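Side-chain contacts in Endonuclease/exonuclease/phosphatase (Beutenbergia cavernae DSM 12333, PDB 4RUW), which is of unknown function but belongs to the endonuclease/exonuclease/phosphatase family, joining a DNase I-like domain to an immunoglobulin-like domain and carrying a bound zinc ion: residues T240-T245 with Q250-Q255; N271-G276 with D292-Y297. All coordinates share one frame; numbering follows the deposited sequence.

Contact 1: T240-T245 with Q250-Q255; sequences TTDVPT and QNNLMQ
Where a loop runs past the first turn of helix 251-260, Asp242 and Asn252 grip each other twice, each pairing its side chain with the other's backbone amide. Asp242 N donates to Asn252 OD1 over 2.9 Å, and in return Asn252 N gives a nearly straight bond of 3.0 Å to Asp242 OD1, which it meets from above the carboxylate plane. The two side chains cross almost perpendicularly, their carboxylate and amide planes 79° apart. A water donating to Asp242 OD1 also accepts from Leu253 N, so the carboxylate reaches a second amide at the helix start through the water; the N-terminal end of the helix would be expected to favour its negative charge.

Next to this pair, Asn251 ND2 reaches Thr241 O at 3.0 Å; the acceptor lies in the amide plane of Asn251, whereas the donor stands well above the carbonyl plane of Thr241. One turn further along the helix, the bend of Gln255 at chi2 (-79°) lays its chain obliquely over Thr240: CG lies 3.3 Å from Thr240 O, and NE2, weakly hydrogen-bonded to Trp239 O, packs near the Thr240 methyl CG2. Asn252 ND2 bonds Leu347 O, and Thr241 OG1 is held by Gln371. With Met254 packing against helix 207-222 and Gln255 against Tyr297 and Phe299 of strand 296-300, this loop-to-helix junction belongs to the alpha/beta layering of the DNase I-like fold.

Contact 2: N271-G276 with D292-Y297; sequences NDPGAG and DRRIDY
Arg294 and the turn Pro273-Gly276 form a buried contact between two loops of the DNase I-like domain, one leaving helix 266-270 and the other leading into strand 296-300. No hydrogen bond crosses it: the guanidinium end of the arginine lies against a proline ring, and its methylenes against a backbone carbonyl. The 3-10 segment 273-275 makes the compact side, its turn closed by Gly276 N donating to Pro273 O at 2.9 Å. In the other segment, Arg293 is the centre of an inverse gamma turn, in which Arg294 N bonds Asp292 O over 2.8 Å and the chain swings round to present Arg294 to the proline.

The arginine leaves the backbone extended, CG trans to N (chi1 -177°), and then bends at chi3 (70°), which turns the guanidinium across the proline at an oblique angle. That group is held from outside the two loops by a salt bridge from NH2 to Asp265, while Trp267 and Arg268 of helix 266-270 also touch the side chain. Arg294 NE comes to 3.5 Å from Pro273 CB, and NH2 lies 3.9 Å from Pro273 CG. On the stem, Arg294 CG rests 3.2 Å from Gly276 O.

Overall arrangement
The two contacts show how chemistry can follow position within one domain. Contact 1, only partly buried, is rich in side-chain-to-backbone hydrogen bonds around a helix start and includes a water; contact 2, buried closer to the centre of the chain, relies on van der Waals packing of an arginine whose charge is met by a partner outside its two loops. Their centres are 14 Å apart, yet they meet: Thr240 CG2 packs 3.5 Å from Arg294 NH2, and Tyr297 of strand 296-300 touches Thr240 and Gln255. Both also face the immunoglobulin-like domain, contact 1 through Gln371 and contact 2 through a salt bridge from Asp292 to Arg401.

Contact 1: T240-T245 with Q250-Q255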
ATOM      1  N   THR A 240       5.373   3.036  -8.098  1.00 11.84           N
ATOM      2  CA  THR A 240       5.313   4.382  -7.548  1.00 12.08           C
ATOM      3  C   THR A 240       5.588   5.460  -8.597  1.00 11.96           C
ATOM      4  O   THR A 240       5.213   6.620  -8.393  1.00 12.88           O
ATOM      5  CB  THR A 240       6.275   4.581  -6.370  1.00 12.81           C
ATOM      6  OG1 THR A 240       7.603   4.287  -6.804  1.00 13.29           O
ATOM      7  CG2 THR A 240       5.900   3.679  -5.207  1.00 13.58           C
ATOM      8  N   THR A 241       6.223   5.088  -9.709  1.00 12.27           N
ATOM      9  CA  THR A 241       6.557   6.051 -10.754  1.00 13.09           C
ATOM     10  C   THR A 241       6.100   5.530 -12.114  1.00 12.34           C
ATOM     11  O   THR A 241       5.916   4.323 -12.305  1.00 13.13           O
ATOM     12  CB  THR A 241       8.070   6.344 -10.824  1.00 15.01           C
ATOM     13  OG1 THR A 241       8.795   5.120 -11.010  1.00 15.30           O
ATOM     14  CG2 THR A 241       8.549   7.060  -9.573  1.00 16.94           C
ATOM     15  N   ASP A 242       5.924   6.443 -13.060  1.00 13.20           N
ATOM     16  CA  ASP A 242       5.436   6.085 -14.385  1.00 13.75           C
ATOM     17  C   ASP A 242       6.309   5.005 -15.020  1.00 14.12           C
ATOM     18  O   ASP A 242       7.538   5.089 -14.999  1.00 14.86           O
ATOM     19  CB  ASP A 242       5.431   7.311 -15.295  1.00 14.67           C
ATOM     20  CG  ASP A 242       4.443   8.378 -14.853  1.00 15.67           C
ATOM     21  OD1 ASP A 242       3.537   8.098 -14.033  1.00 15.64           O
ATOM     22  OD2 ASP A 242       4.568   9.518 -15.352  1.00 18.59           O
ATOM     23  N   VAL A 243       5.670   3.997 -15.606  1.00 14.80           N
ATOM     24  CA  VAL A 243       6.399   2.946 -16.301  1.00 15.52           C
ATOM     25  C   VAL A 243       6.932   3.528 -17.605  1.00 16.50           C
ATOM     26  O   VAL A 243       6.156   3.970 -18.441  1.00 17.71           O
ATOM     27  CB  VAL A 243       5.475   1.745 -16.590  1.00 16.22           C
ATOM     28  CG1 VAL A 243       6.200   0.688 -17.402  1.00 17.53           C
ATOM     29  CG2 VAL A 243       4.952   1.151 -15.292  1.00 17.01           C
ATOM     30  N   PRO A 244       8.261   3.540 -17.785  1.00 18.30           N
ATOM     31  CA  PRO A 244       8.815   4.251 -18.946  1.00 21.07           C
ATOM     32  C   PRO A 244       8.437   3.640 -20.293  1.00 22.79           C
ATOM     33  O   PRO A 244       8.465   4.346 -21.301  1.00 25.41           O
ATOM     34  CB  PRO A 244      10.331   4.183 -18.719  1.00 22.55           C
ATOM     35  CG  PRO A 244      10.538   3.060 -17.758  1.00 24.25           C
ATOM     36  CD  PRO A 244       9.311   3.038 -16.884  1.00 20.01           C
ATOM     37  N   THR A 245       8.073   2.361 -20.305  1.00 23.13           N
ATOM     38  CA  THR A 245       7.694   1.680 -21.538  1.00 25.11           C
ATOM     39  C   THR A 245       6.206   1.851 -21.868  1.00 25.48           C
ATOM     40  O   THR A 245       5.730   1.358 -22.890  1.00 27.57           O
ATOM     41  CB  THR A 245       8.059   0.181 -21.470  1.00 26.25           C
ATOM     42  OG1 THR A 245       7.498  -0.400 -20.285  1.00 26.12           O
ATOM     43  CG2 THR A 245       9.572   0.011 -21.425  1.00 26.90           C
ATOM     44  N   GLN A 250       0.237   6.416 -15.392  1.00 16.13           N
ATOM     45  CA  GLN A 250      -0.051   7.583 -14.560  1.00 16.09           C
ATOM     46  C   GLN A 250       0.183   7.294 -13.079  1.00 13.77           C
ATOM     47  O   GLN A 250      -0.579   7.711 -12.206  1.00 14.26           O
ATOM     48  CB  GLN A 250      -1.458   8.106 -14.841  1.00 19.99           C
ATOM     49  CG  GLN A 250      -1.570   8.645 -16.263  1.00 23.28           C
ATOM     50  CD  GLN A 250      -2.952   9.088 -16.621  1.00 25.19           C
ATOM     51  OE1 GLN A 250      -3.408  10.129 -16.164  1.00 24.58           O
ATOM     52  NE2 GLN A 250      -3.633   8.305 -17.454  1.00 26.47           N
ATOM     53  N   ASN A 251       1.279   6.594 -12.813  1.00 13.38           N
ATOM     54  CA  ASN A 251       1.649   6.241 -11.456  1.00 12.31           C
ATOM     55  C   ASN A 251       2.052   7.424 -10.591  1.00 12.06           C
ATOM     56  O   ASN A 251       1.655   7.500  -9.433  1.00 12.36           O
ATOM     57  CB  ASN A 251       2.746   5.188 -11.479  1.00 13.06           C
ATOM     58  CG  ASN A 251       2.284   3.898 -12.117  1.00 13.02           C
ATOM     59  OD1 ASN A 251       1.095   3.583 -12.116  1.00 13.74           O
ATOM     60  ND2 ASN A 251       3.226   3.137 -12.655  1.00 14.17           N
ATOM     61  N   ASN A 252       2.850   8.347 -11.124  1.00 12.57           N
ATOM     62  CA  ASN A 252       3.207   9.521 -10.319  1.00 12.96           C
ATOM     63  C   ASN A 252       1.965  10.281  -9.862  1.00 12.55           C
ATOM     64  O   ASN A 252       1.870  10.703  -8.709  1.00 12.92           O
ATOM     65  CB  ASN A 252       4.151  10.463 -11.066  1.00 13.88           C
ATOM     66  CG  ASN A 252       5.575   9.957 -11.084  1.00 13.63           C
ATOM     67  OD1 ASN A 252       5.909   9.055 -11.848  1.00 14.43           O
ATOM     68  ND2 ASN A 252       6.422  10.518 -10.224  1.00 15.54           N
ATOM     69  N   LEU A 253       1.007  10.449 -10.764  1.00 12.64           N
ATOM     70  CA  LEU A 253      -0.237  11.116 -10.435  1.00 12.73           C
ATOM     71  C   LEU A 253      -0.975  10.377  -9.307  1.00 12.69           C
ATOM     72  O   LEU A 253      -1.351  10.969  -8.297  1.00 12.35           O
ATOM     73  CB  LEU A 253      -1.111  11.219 -11.684  1.00 13.65           C
ATOM     74  CG  LEU A 253      -2.468  11.894 -11.507  1.00 14.84           C
ATOM     75  CD1 LEU A 253      -2.311  13.351 -11.085  1.00 16.79           C
ATOM     76  CD2 LEU A 253      -3.275  11.777 -12.792  1.00 16.99           C
HETATM   77  N   MSE A 254      -1.155   9.070  -9.458  1.00 12.62           N
HETATM   78  CA  MSE A 254      -1.868   8.309  -8.446  1.00 12.41           C
HETATM   79  C   MSE A 254      -1.163   8.355  -7.092  1.00 11.98           C
HETATM   80  O   MSE A 254      -1.812   8.478  -6.051  1.00 12.23           O
HETATM   81  CB  MSE A 254      -2.086   6.869  -8.922  1.00 12.31           C
HETATM   82  CG  MSE A 254      -3.225   6.753  -9.941  1.00 13.33           C
HETATM   83 SE   MSE A 254      -3.720   4.933 -10.425  0.60 13.62          SE
HETATM   84  CE  MSE A 254      -2.514   4.694 -11.945  1.00 17.18           C
ATOM     85  N   GLN A 255       0.163   8.253  -7.096  1.00 12.41           N
ATOM     86  CA  GLN A 255       0.890   8.321  -5.833  1.00 12.50           C
ATOM     87  C   GLN A 255       0.746   9.691  -5.166  1.00 12.40           C
ATOM     88  O   GLN A 255       0.693   9.781  -3.939  1.00 13.01           O
ATOM     89  CB  GLN A 255       2.359   7.932  -6.020  1.00 13.70           C
ATOM     90  CG  GLN A 255       2.544   6.497  -6.501  1.00 15.21           C
ATOM     91  CD  GLN A 255       2.417   5.459  -5.395  1.00 14.66           C
ATOM     92  OE1 GLN A 255       2.536   5.772  -4.207  1.00 16.41           O
ATOM     93  NE2 GLN A 255       2.211   4.201  -5.788  1.00 16.15           N
TER
HETATM   94  O   HOH W   1       1.639  10.095 -13.547  1.00 16.82           O

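Contact 2: N271-G276 with D292-Y297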
ATOM      1  N   ASN A 271      12.637   1.039   4.323  1.00 11.61           N
ATOM      2  CA  ASN A 271      13.438   0.194   3.434  1.00 11.77           C
ATOM      3  C   ASN A 271      13.609   0.874   2.087  1.00 11.64           C
ATOM      4  O   ASN A 271      12.824   1.748   1.722  1.00 12.59           O
ATOM      5  CB  ASN A 271      12.734  -1.141   3.171  1.00 12.43           C
ATOM      6  CG  ASN A 271      12.603  -2.012   4.413  1.00 12.74           C
ATOM      7  OD1 ASN A 271      13.482  -2.050   5.267  1.00 14.31           O
ATOM      8  ND2 ASN A 271      11.498  -2.746   4.500  1.00 13.01           N
ATOM      9  N   ASP A 272      14.612   0.461   1.325  1.00 11.73           N
ATOM     10  CA  ASP A 272      14.679   0.836  -0.082  1.00 12.17           C
ATOM     11  C   ASP A 272      13.568   0.116  -0.845  1.00 11.50           C
ATOM     12  O   ASP A 272      13.493  -1.113  -0.809  1.00 11.82           O
ATOM     13  CB  ASP A 272      16.025   0.434  -0.702  1.00 13.24           C
ATOM     14  CG  ASP A 272      17.184   1.251  -0.193  1.00 15.99           C
ATOM     15  OD1 ASP A 272      17.010   2.459   0.070  1.00 15.54           O
ATOM     16  OD2 ASP A 272      18.286   0.676  -0.078  1.00 20.58           O
ATOM     17  N   PRO A 273      12.717   0.868  -1.558  1.00 11.30           N
ATOM     18  CA  PRO A 273      11.738   0.226  -2.442  1.00 11.53           C
ATOM     19  C   PRO A 273      12.372  -0.800  -3.386  1.00 12.05           C
ATOM     20  O   PRO A 273      11.777  -1.857  -3.604  1.00 12.41           O
ATOM     21  CB  PRO A 273      11.148   1.411  -3.208  1.00 12.36           C
ATOM     22  CG  PRO A 273      11.179   2.524  -2.174  1.00 12.39           C
ATOM     23  CD  PRO A 273      12.522   2.328  -1.497  1.00 12.17           C
ATOM     24  N   GLY A 274      13.563  -0.514  -3.910  1.00 11.61           N
ATOM     25  CA  GLY A 274      14.201  -1.407  -4.859  1.00 13.59           C
ATOM     26  C   GLY A 274      14.620  -2.736  -4.262  1.00 13.33           C
ATOM     27  O   GLY A 274      14.909  -3.680  -5.006  1.00 15.25           O
ATOM     28  N   ALA A 275      14.649  -2.821  -2.933  1.00 13.20           N
ATOM     29  CA  ALA A 275      14.964  -4.074  -2.247  1.00 13.59           C
ATOM     30  C   ALA A 275      13.711  -4.909  -2.001  1.00 13.51           C
ATOM     31  O   ALA A 275      13.796  -6.038  -1.515  1.00 15.62           O
ATOM     32  CB  ALA A 275      15.671  -3.799  -0.931  1.00 14.65           C
ATOM     33  N   GLY A 276      12.545  -4.362  -2.331  1.00 12.96           N
ATOM     34  CA  GLY A 276      11.307  -5.066  -2.067  1.00 13.68           C
ATOM     35  C   GLY A 276      10.313  -5.169  -3.210  1.00 12.39           C
ATOM     36  O   GLY A 276       9.130  -4.892  -3.013  1.00 12.23           O
ATOM     37  N   ASP A 292      11.775  -2.178  -9.740  1.00 12.35           N
ATOM     38  CA  ASP A 292      10.638  -1.265  -9.761  1.00 12.86           C
ATOM     39  C   ASP A 292       9.302  -1.977  -9.547  1.00 11.84           C
ATOM     40  O   ASP A 292       8.288  -1.324  -9.288  1.00 12.53           O
ATOM     41  CB  ASP A 292      10.592  -0.504 -11.086  1.00 13.67           C
ATOM     42  CG  ASP A 292      11.887   0.207 -11.382  1.00 14.03           C
ATOM     43  OD1 ASP A 292      12.362   0.961 -10.505  1.00 14.09           O
ATOM     44  OD2 ASP A 292      12.450  -0.011 -12.476  1.00 15.18           O
ATOM     45  N   ARG A 293       9.299  -3.307  -9.656  1.00 12.01           N
ATOM     46  CA  ARG A 293       8.062  -4.091  -9.627  1.00 12.33           C
ATOM     47  C   ARG A 293       7.565  -4.383  -8.214  1.00 11.80           C
ATOM     48  O   ARG A 293       7.327  -5.534  -7.827  1.00 12.97           O
ATOM     49  CB  ARG A 293       8.201  -5.354 -10.478  1.00 13.05           C
ATOM     50  CG  ARG A 293       8.237  -5.029 -11.963  1.00 13.72           C
ATOM     51  CD  ARG A 293       8.268  -6.268 -12.822  1.00 14.99           C
ATOM     52  NE  ARG A 293       8.031  -5.914 -14.215  1.00 16.34           N
ATOM     53  CZ  ARG A 293       8.161  -6.752 -15.233  1.00 17.93           C
ATOM     54  NH1 ARG A 293       8.542  -8.005 -15.012  1.00 19.86           N
ATOM     55  NH2 ARG A 293       7.919  -6.329 -16.469  1.00 20.19           N
ATOM     56  N   ARG A 294       7.423  -3.305  -7.448  1.00 11.65           N
ATOM     57  CA  ARG A 294       6.823  -3.326  -6.123  1.00 11.09           C
ATOM     58  C   ARG A 294       5.418  -2.777  -6.305  1.00 11.26           C
ATOM     59  O   ARG A 294       5.246  -1.577  -6.552  1.00 12.33           O
ATOM     60  CB  ARG A 294       7.635  -2.455  -5.163  1.00 12.19           C
ATOM     61  CG  ARG A 294       7.120  -2.462  -3.730  1.00 11.65           C
ATOM     62  CD  ARG A 294       8.053  -1.718  -2.799  1.00 12.07           C
ATOM     63  NE  ARG A 294       8.043  -0.274  -3.033  1.00 11.85           N
ATOM     64  CZ  ARG A 294       7.306   0.591  -2.337  1.00 11.17           C
ATOM     65  NH1 ARG A 294       6.503   0.167  -1.364  1.00 11.53           N
ATOM     66  NH2 ARG A 294       7.374   1.891  -2.609  1.00 11.59           N
ATOM     67  N   ILE A 295       4.423  -3.658  -6.220  1.00 11.09           N
ATOM     68  CA  ILE A 295       3.048  -3.290  -6.556  1.00 11.47           C
ATOM     69  C   ILE A 295       2.056  -3.697  -5.472  1.00 10.90           C
ATOM     70  O   ILE A 295       0.851  -3.447  -5.614  1.00 12.25           O
ATOM     71  CB  ILE A 295       2.617  -3.866  -7.938  1.00 12.78           C
ATOM     72  CG1 ILE A 295       2.686  -5.395  -7.943  1.00 13.65           C
ATOM     73  CG2 ILE A 295       3.453  -3.266  -9.075  1.00 13.59           C
ATOM     74  CD1 ILE A 295       2.096  -6.019  -9.196  1.00 15.73           C
ATOM     75  N   ASP A 296       2.555  -4.321  -4.408  1.00 11.11           N
ATOM     76  CA  ASP A 296       1.763  -4.672  -3.233  1.00 11.19           C
ATOM     77  C   ASP A 296       2.230  -3.744  -2.121  1.00 11.14           C
ATOM     78  O   ASP A 296       3.429  -3.618  -1.898  1.00 12.11           O
ATOM     79  CB  ASP A 296       2.032  -6.114  -2.826  1.00 12.19           C
ATOM     80  CG  ASP A 296       1.577  -7.127  -3.872  1.00 12.84           C
ATOM     81  OD1 ASP A 296       2.340  -7.427  -4.820  1.00 13.90           O
ATOM     82  OD2 ASP A 296       0.458  -7.665  -3.726  1.00 15.22           O
ATOM     83  N   TYR A 297       1.285  -3.082  -1.451  1.00 10.82           N
ATOM     84  CA  TYR A 297       1.613  -2.007  -0.532  1.00 10.95           C
ATOM     85  C   TYR A 297       0.884  -2.142   0.796  1.00 10.04           C
ATOM     86  O   TYR A 297      -0.215  -2.707   0.870  1.00 11.03           O
ATOM     87  CB  TYR A 297       1.174  -0.663  -1.122  1.00 11.98           C
ATOM     88  CG  TYR A 297       1.858  -0.221  -2.390  1.00 10.65           C
ATOM     89  CD1 TYR A 297       2.940   0.647  -2.351  1.00 11.69           C
ATOM     90  CD2 TYR A 297       1.391  -0.628  -3.630  1.00 11.56           C
ATOM     91  CE1 TYR A 297       3.550   1.083  -3.505  1.00 11.91           C
ATOM     92  CE2 TYR A 297       1.992  -0.193  -4.793  1.00 11.57           C
ATOM     93  CZ  TYR A 297       3.077   0.660  -4.725  1.00 11.10           C
ATOM     94  OH  TYR A 297       3.682   1.123  -5.867  1.00 11.73           O
TER